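11S globulin seed storage protein (Amaranthus hypochondriacus, PDB 3QAC) probably serves as a seed storage protein, a nutrient reservoir whose subunits, each cut into an acidic and a basic chain, assemble into hexamers. Local coordinates at residues V299-N311 against S324-M336. Sequence-based numbering, arbitrary orientation.
Sequences VYTPEAGRLTTVN and SAAKGVLYRNAMM
R306 and V329 form a hydrogen-bonded pair of antiparallel strands 305-310 and 324-330 in the second cupin domain, and illustrate how a backbone ladder sets side chains against each other: each N bonds the other's O, putting both side chains on one face. Because CG of R306 sits between its backbone N and carbonyl carbon (chi1 61°), it presses on V329 CG2 at 3.4 Å; the chain then bends at chi3 and brings one guanidinium face against V329 CG1, 3.8 Å from R306 NH2, with CG2 offset toward the rim. A water in the guanidinium plane accepts from R306 NH2 at 3.0 Å, donates to K327 O and also bonds T308 OG1, linking both strands, while K327 NZ reaches beyond them to D292 (a salt bridge) and Y75. On the opposite face L307 meets M336 of strand 335-341, in the domain's other sheet, the side chains crossing at about a right angle, with W397 touching both. Where strand 305-310 begins, A304 and G305 both face T301 of strand 299-301, a classic beta bulge. The Y331 ring meets the glycine obliquely, its CE2 3.4 Å from G305 CA, and Y331 N gives A304 O a nearly straight bond of 2.8 Å, its donor tilted 33° from the carbonyl plane.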
ATOM      1  N   VAL A 299       0.821   6.760  29.799  1.00 55.56           N
ATOM      2  CA  VAL A 299       0.777   5.836  30.897  1.00 52.84           C
ATOM      3  C   VAL A 299       1.812   6.262  31.907  1.00 53.95           C
ATOM      4  O   VAL A 299       2.963   6.522  31.560  1.00 53.11           O
ATOM      5  CB  VAL A 299       1.073   4.400  30.425  1.00 56.62           C
ATOM      6  CG1 VAL A 299       0.986   3.432  31.586  1.00 54.62           C
ATOM      7  CG2 VAL A 299       0.107   3.989  29.313  1.00 56.22           C
ATOM      8  N   TYR A 300       1.373   6.395  33.150  1.00 58.58           N
ATOM      9  CA  TYR A 300       2.269   6.380  34.286  1.00 58.75           C
ATOM     10  C   TYR A 300       1.706   5.413  35.320  1.00 65.92           C
ATOM     11  O   TYR A 300       0.493   5.282  35.478  1.00 66.25           O
ATOM     12  CB  TYR A 300       2.455   7.754  34.920  1.00 59.74           C
ATOM     13  CG  TYR A 300       3.144   7.618  36.259  1.00 67.30           C
ATOM     14  CD1 TYR A 300       2.527   8.021  37.439  1.00 66.91           C
ATOM     15  CD2 TYR A 300       4.402   7.027  36.344  1.00 68.31           C
ATOM     16  CE1 TYR A 300       3.164   7.872  38.671  1.00 70.08           C
ATOM     17  CE2 TYR A 300       5.041   6.865  37.559  1.00 72.39           C
ATOM     18  CZ  TYR A 300       4.424   7.291  38.721  1.00 75.63           C
ATOM     19  OH  TYR A 300       5.080   7.120  39.923  1.00 71.16           O
ATOM     20  N   THR A 301       2.596   4.715  36.008  1.00 67.63           N
ATOM     21  CA  THR A 301       2.207   3.904  37.148  1.00 67.44           C
ATOM     22  C   THR A 301       3.250   4.135  38.225  1.00 67.04           C
ATOM     23  O   THR A 301       4.429   3.852  38.020  1.00 64.24           O
ATOM     24  CB  THR A 301       2.084   2.394  36.793  1.00 65.51           C
ATOM     25  OG1 THR A 301       1.115   2.227  35.749  1.00 56.20           O
ATOM     26  CG2 THR A 301       1.637   1.590  38.007  1.00 61.65           C
ATOM     27  N   PRO A 302       2.814   4.696  39.363  1.00 72.21           N
ATOM     28  CA  PRO A 302       3.618   4.973  40.558  1.00 71.68           C
ATOM     29  C   PRO A 302       4.727   3.955  40.790  1.00 70.75           C
ATOM     30  O   PRO A 302       4.446   2.795  41.094  1.00 69.90           O
ATOM     31  CB  PRO A 302       2.583   4.885  41.677  1.00 73.05           C
ATOM     32  CG  PRO A 302       1.333   5.418  41.042  1.00 73.90           C
ATOM     33  CD  PRO A 302       1.398   5.051  39.567  1.00 72.66           C
ATOM     34  N   GLU A 303       5.974   4.398  40.659  1.00 70.18           N
ATOM     35  CA  GLU A 303       7.128   3.533  40.878  1.00 67.30           C
ATOM     36  C   GLU A 303       7.094   2.275  40.010  1.00 66.12           C
ATOM     37  O   GLU A 303       7.542   1.198  40.417  1.00 66.07           O
ATOM     38  CB  GLU A 303       7.258   3.178  42.357  1.00 74.28           C
ATOM     39  CG  GLU A 303       7.736   4.345  43.217  1.00 79.81           C
ATOM     40  CD  GLU A 303       7.734   4.022  44.703  1.00 92.87           C
ATOM     41  OE1 GLU A 303       6.770   3.370  45.168  1.00 95.04           O
ATOM     42  OE2 GLU A 303       8.691   4.425  45.406  1.00 90.93           O
ATOM     43  N   ALA A 304       6.544   2.422  38.810  1.00 63.38           N
ATOM     44  CA  ALA A 304       6.625   1.384  37.790  1.00 57.76           C
ATOM     45  C   ALA A 304       7.326   2.000  36.591  1.00 53.94           C
ATOM     46  O   ALA A 304       8.327   1.478  36.107  1.00 51.17           O
ATOM     47  CB  ALA A 304       5.247   0.887  37.417  1.00 55.94           C
ATOM     48  N   GLY A 305       6.793   3.132  36.136  1.00 54.82           N
ATOM     49  CA  GLY A 305       7.402   3.936  35.092  1.00 49.71           C
ATOM     50  C   GLY A 305       6.382   4.613  34.183  1.00 55.66           C
ATOM     51  O   GLY A 305       5.236   4.863  34.569  1.00 50.65           O
ATOM     52  N   ARG A 306       6.794   4.902  32.956  1.00 49.87           N
ATOM     53  CA  ARG A 306       5.896   5.543  32.015  1.00 48.29           C
ATOM     54  C   ARG A 306       6.097   5.110  30.559  1.00 47.13           C
ATOM     55  O   ARG A 306       7.150   4.572  30.161  1.00 43.39           O
ATOM     56  CB  ARG A 306       5.995   7.065  32.126  1.00 46.16           C
ATOM     57  CG  ARG A 306       7.357   7.608  31.820  1.00 46.84           C
ATOM     58  CD  ARG A 306       7.278   9.088  31.535  1.00 49.42           C
ATOM     59  NE  ARG A 306       8.400   9.814  32.122  1.00 62.59           N
ATOM     60  CZ  ARG A 306       9.538  10.093  31.487  1.00 63.68           C
ATOM     61  NH1 ARG A 306      10.496  10.764  32.122  1.00 63.45           N
ATOM     62  NH2 ARG A 306       9.728   9.703  30.224  1.00 64.90           N
ATOM     63  N   LEU A 307       5.064   5.374  29.774  1.00 40.51           N
ATOM     64  CA  LEU A 307       5.047   5.058  28.369  1.00 41.78           C
ATOM     65  C   LEU A 307       4.546   6.309  27.680  1.00 43.80           C
ATOM     66  O   LEU A 307       3.574   6.911  28.116  1.00 50.46           O
ATOM     67  CB  LEU A 307       4.111   3.879  28.136  1.00 40.85           C
ATOM     68  CG  LEU A 307       4.119   3.186  26.793  1.00 45.03           C
ATOM     69  CD1 LEU A 307       5.505   2.558  26.526  1.00 49.28           C
ATOM     70  CD2 LEU A 307       3.034   2.137  26.801  1.00 49.21           C
ATOM     71  N   THR A 308       5.231   6.727  26.629  1.00 45.17           N
ATOM     72  CA  THR A 308       4.873   7.953  25.935  1.00 43.83           C
ATOM     73  C   THR A 308       4.835   7.679  24.452  1.00 45.17           C
ATOM     74  O   THR A 308       5.832   7.246  23.878  1.00 42.46           O
ATOM     75  CB  THR A 308       5.887   9.067  26.218  1.00 43.04           C
ATOM     76  OG1 THR A 308       5.862   9.380  27.610  1.00 45.32           O
ATOM     77  CG2 THR A 308       5.549  10.311  25.429  1.00 46.03           C
ATOM     78  N   THR A 309       3.680   7.903  23.833  1.00 47.02           N
ATOM     79  CA  THR A 309       3.525   7.559  22.426  1.00 47.31           C
ATOM     80  C   THR A 309       3.645   8.762  21.512  1.00 47.31           C
ATOM     81  O   THR A 309       3.204   9.855  21.841  1.00 47.33           O
ATOM     82  CB  THR A 309       2.199   6.842  22.136  1.00 49.61           C
ATOM     83  OG1 THR A 309       1.115   7.766  22.289  1.00 65.88           O
ATOM     84  CG2 THR A 309       2.004   5.685  23.081  1.00 47.41           C
ATOM     85  N   VAL A 310       4.290   8.552  20.371  1.00 47.50           N
ATOM     86  CA  VAL A 310       4.253   9.515  19.290  1.00 47.47           C
ATOM     87  C   VAL A 310       3.494   8.871  18.149  1.00 47.10           C
ATOM     88  O   VAL A 310       3.927   7.851  17.589  1.00 44.16           O
ATOM     89  CB  VAL A 310       5.643   9.851  18.782  1.00 44.91           C
ATOM     90  CG1 VAL A 310       5.567  11.039  17.830  1.00 41.48           C
ATOM     91  CG2 VAL A 310       6.549  10.144  19.934  1.00 38.95           C
ATOM     92  N   ASN A 311       2.353   9.462  17.829  1.00 44.58           N
ATOM     93  CA  ASN A 311       1.553   9.037  16.696  1.00 39.72           C
ATOM     94  C   ASN A 311       1.009  10.245  15.943  1.00 32.63           C
ATOM     95  O   ASN A 311       1.568  11.326  16.021  1.00 35.39           O
ATOM     96  CB  ASN A 311       0.436   8.094  17.133  1.00 40.91           C
ATOM     97  CG  ASN A 311      -0.527   8.735  18.132  1.00 43.55           C
ATOM     98  OD1 ASN A 311      -0.615   9.958  18.239  1.00 42.12           O
ATOM     99  ND2 ASN A 311      -1.255   7.898  18.860  1.00 43.01           N
ATOM    100  N   SER A 324       4.805   5.198  13.829  1.00 35.15           N
ATOM    101  CA  SER A 324       4.631   5.746  15.147  1.00 36.62           C
ATOM    102  C   SER A 324       5.815   5.338  15.997  1.00 38.52           C
ATOM    103  O   SER A 324       6.730   4.671  15.527  1.00 35.95           O
ATOM    104  CB  SER A 324       3.296   5.316  15.757  1.00 37.83           C
ATOM    105  OG  SER A 324       2.944   4.016  15.345  1.00 42.45           O
ATOM    106  N   ALA A 325       5.805   5.771  17.247  1.00 42.42           N
ATOM    107  CA  ALA A 325       6.939   5.562  18.127  1.00 38.85           C
ATOM    108  C   ALA A 325       6.435   5.590  19.553  1.00 40.29           C
ATOM    109  O   ALA A 325       5.330   6.073  19.823  1.00 39.29           O
ATOM    110  CB  ALA A 325       7.979   6.638  17.915  1.00 36.11           C
ATOM    111  N   ALA A 326       7.223   5.027  20.459  1.00 39.20           N
ATOM    112  CA  ALA A 326       6.978   5.202  21.882  1.00 38.25           C
ATOM    113  C   ALA A 326       8.291   5.195  22.627  1.00 39.11           C
ATOM    114  O   ALA A 326       9.283   4.605  22.179  1.00 40.47           O
ATOM    115  CB  ALA A 326       6.072   4.123  22.404  1.00 34.36           C
ATOM    116  N   LYS A 327       8.306   5.868  23.762  1.00 36.79           N
ATOM    117  CA  LYS A 327       9.409   5.723  24.681  1.00 35.85           C
ATOM    118  C   LYS A 327       8.876   5.155  25.977  1.00 42.75           C
ATOM    119  O   LYS A 327       7.790   5.528  26.437  1.00 44.83           O
ATOM    120  CB  LYS A 327      10.117   7.040  24.932  1.00 38.76           C
ATOM    121  CG  LYS A 327      11.064   6.948  26.107  1.00 40.79           C
ATOM    122  CD  LYS A 327      12.387   7.617  25.832  1.00 40.34           C
ATOM    123  CE  LYS A 327      13.246   7.597  27.092  1.00 42.34           C
ATOM    124  NZ  LYS A 327      14.358   8.572  27.041  1.00 39.60           N
ATOM    125  N   GLY A 328       9.621   4.220  26.546  1.00 37.59           N
ATOM    126  CA  GLY A 328       9.221   3.607  27.787  1.00 39.70           C
ATOM    127  C   GLY A 328      10.299   3.764  28.833  1.00 44.40           C
ATOM    128  O   GLY A 328      11.492   3.648  28.529  1.00 38.96           O
ATOM    129  N   VAL A 329       9.886   4.077  30.058  1.00 44.11           N
ATOM    130  CA  VAL A 329      10.804   3.970  31.173  1.00 45.39           C
ATOM    131  C   VAL A 329      10.238   3.016  32.216  1.00 47.04           C
ATOM    132  O   VAL A 329       9.114   3.182  32.709  1.00 46.95           O
ATOM    133  CB  VAL A 329      11.211   5.343  31.775  1.00 45.04           C
ATOM    134  CG1 VAL A 329      11.497   6.338  30.653  1.00 41.15           C
ATOM    135  CG2 VAL A 329      10.140   5.869  32.714  1.00 55.61           C
ATOM    136  N   LEU A 330      11.006   1.978  32.514  1.00 39.85           N
ATOM    137  CA  LEU A 330      10.641   1.102  33.598  1.00 46.06           C
ATOM    138  C   LEU A 330      11.634   1.393  34.677  1.00 42.71           C
ATOM    139  O   LEU A 330      12.819   1.477  34.419  1.00 48.36           O
ATOM    140  CB  LEU A 330      10.679  -0.369  33.188  1.00 43.47           C
ATOM    141  CG  LEU A 330       9.473  -0.900  32.420  1.00 42.73           C
ATOM    142  CD1 LEU A 330       9.707  -2.343  32.054  1.00 42.62           C
ATOM    143  CD2 LEU A 330       8.214  -0.776  33.262  1.00 45.61           C
ATOM    144  N   TYR A 331      11.131   1.604  35.882  1.00 49.41           N
ATOM    145  CA  TYR A 331      11.975   1.864  37.042  1.00 55.39           C
ATOM    146  C   TYR A 331      12.450   0.530  37.593  1.00 54.19           C
ATOM    147  O   TYR A 331      12.047  -0.520  37.088  1.00 48.44           O
ATOM    148  CB  TYR A 331      11.185   2.636  38.096  1.00 54.39           C
ATOM    149  CG  TYR A 331      10.743   4.006  37.628  1.00 50.24           C
ATOM    150  CD1 TYR A 331      11.627   4.851  36.966  1.00 51.75           C
ATOM    151  CD2 TYR A 331       9.447   4.457  37.857  1.00 57.38           C
ATOM    152  CE1 TYR A 331      11.234   6.111  36.535  1.00 50.44           C
ATOM    153  CE2 TYR A 331       9.041   5.722  37.438  1.00 57.75           C
ATOM    154  CZ  TYR A 331       9.938   6.540  36.777  1.00 55.43           C
ATOM    155  OH  TYR A 331       9.540   7.787  36.360  1.00 58.35           O
ATOM    156  N   ARG A 332      13.291   0.565  38.625  1.00 57.15           N
ATOM    157  CA  ARG A 332      13.866  -0.669  39.163  1.00 58.92           C
ATOM    158  C   ARG A 332      12.823  -1.774  39.364  1.00 54.61           C
ATOM    159  O   ARG A 332      11.794  -1.572  40.006  1.00 56.51           O
ATOM    160  CB  ARG A 332      14.704  -0.414  40.441  1.00 65.12           C
ATOM    161  CG  ARG A 332      13.921  -0.143  41.736  1.00 69.92           C
ATOM    162  CD  ARG A 332      14.210  -1.198  42.832  1.00 74.15           C
ATOM    163  NE  ARG A 332      15.273  -0.824  43.773  1.00 80.83           N
ATOM    164  CZ  ARG A 332      15.146  -0.830  45.103  1.00 89.42           C
ATOM    165  NH1 ARG A 332      13.996  -1.181  45.667  1.00 90.23           N
ATOM    166  NH2 ARG A 332      16.168  -0.480  45.880  1.00 81.19           N
ATOM    167  N   ASN A 333      13.107  -2.934  38.773  1.00 57.57           N
ATOM    168  CA  ASN A 333      12.299  -4.154  38.902  1.00 55.74           C
ATOM    169  C   ASN A 333      10.865  -4.055  38.387  1.00 54.02           C
ATOM    170  O   ASN A 333      10.069  -4.968  38.575  1.00 52.15           O
ATOM    171  CB  ASN A 333      12.332  -4.687  40.334  1.00 56.72           C
ATOM    172  CG  ASN A 333      13.750  -4.914  40.837  1.00 64.28           C
ATOM    173  OD1 ASN A 333      14.650  -5.265  40.068  1.00 61.08           O
ATOM    174  ND2 ASN A 333      13.959  -4.704  42.132  1.00 67.47           N
ATOM    175  N   ALA A 334      10.541  -2.951  37.731  1.00 48.69           N
ATOM    176  CA  ALA A 334       9.213  -2.787  37.177  1.00 51.42           C
ATOM    177  C   ALA A 334       9.128  -3.558  35.878  1.00 50.10           C
ATOM    178  O   ALA A 334      10.149  -3.889  35.260  1.00 47.87           O
ATOM    179  CB  ALA A 334       8.903  -1.324  36.946  1.00 53.94           C
ATOM    180  N   MET A 335       7.904  -3.860  35.473  1.00 47.00           N
ATOM    181  CA  MET A 335       7.696  -4.579  34.231  1.00 55.17           C
ATOM    182  C   MET A 335       6.561  -3.981  33.417  1.00 49.89           C
ATOM    183  O   MET A 335       5.664  -3.318  33.944  1.00 46.87           O
ATOM    184  CB  MET A 335       7.435  -6.070  34.486  1.00 53.42           C
ATOM    185  CG  MET A 335       5.967  -6.440  34.521  1.00 56.37           C
ATOM    186  SD  MET A 335       5.698  -8.230  34.583  1.00 67.26           S
ATOM    187  CE  MET A 335       6.897  -8.686  35.833  1.00 61.37           C
ATOM    188  N   MET A 336       6.640  -4.197  32.113  1.00 47.33           N
ATOM    189  CA  MET A 336       5.522  -3.938  31.231  1.00 46.50           C
ATOM    190  C   MET A 336       4.854  -5.285  31.009  1.00 42.72           C
ATOM    191  O   MET A 336       5.496  -6.227  30.560  1.00 42.33           O
ATOM    192  CB  MET A 336       6.014  -3.347  29.914  1.00 44.27           C
ATOM    193  CG  MET A 336       4.889  -2.987  28.969  1.00 43.51           C
ATOM    194  SD  MET A 336       5.466  -1.907  27.659  1.00 40.72           S
ATOM    195  CE  MET A 336       3.931  -1.509  26.839  1.00 47.44           C
TER
HETATM  196  O   HOH W   1       8.181   7.848  28.398  1.00 45.28           O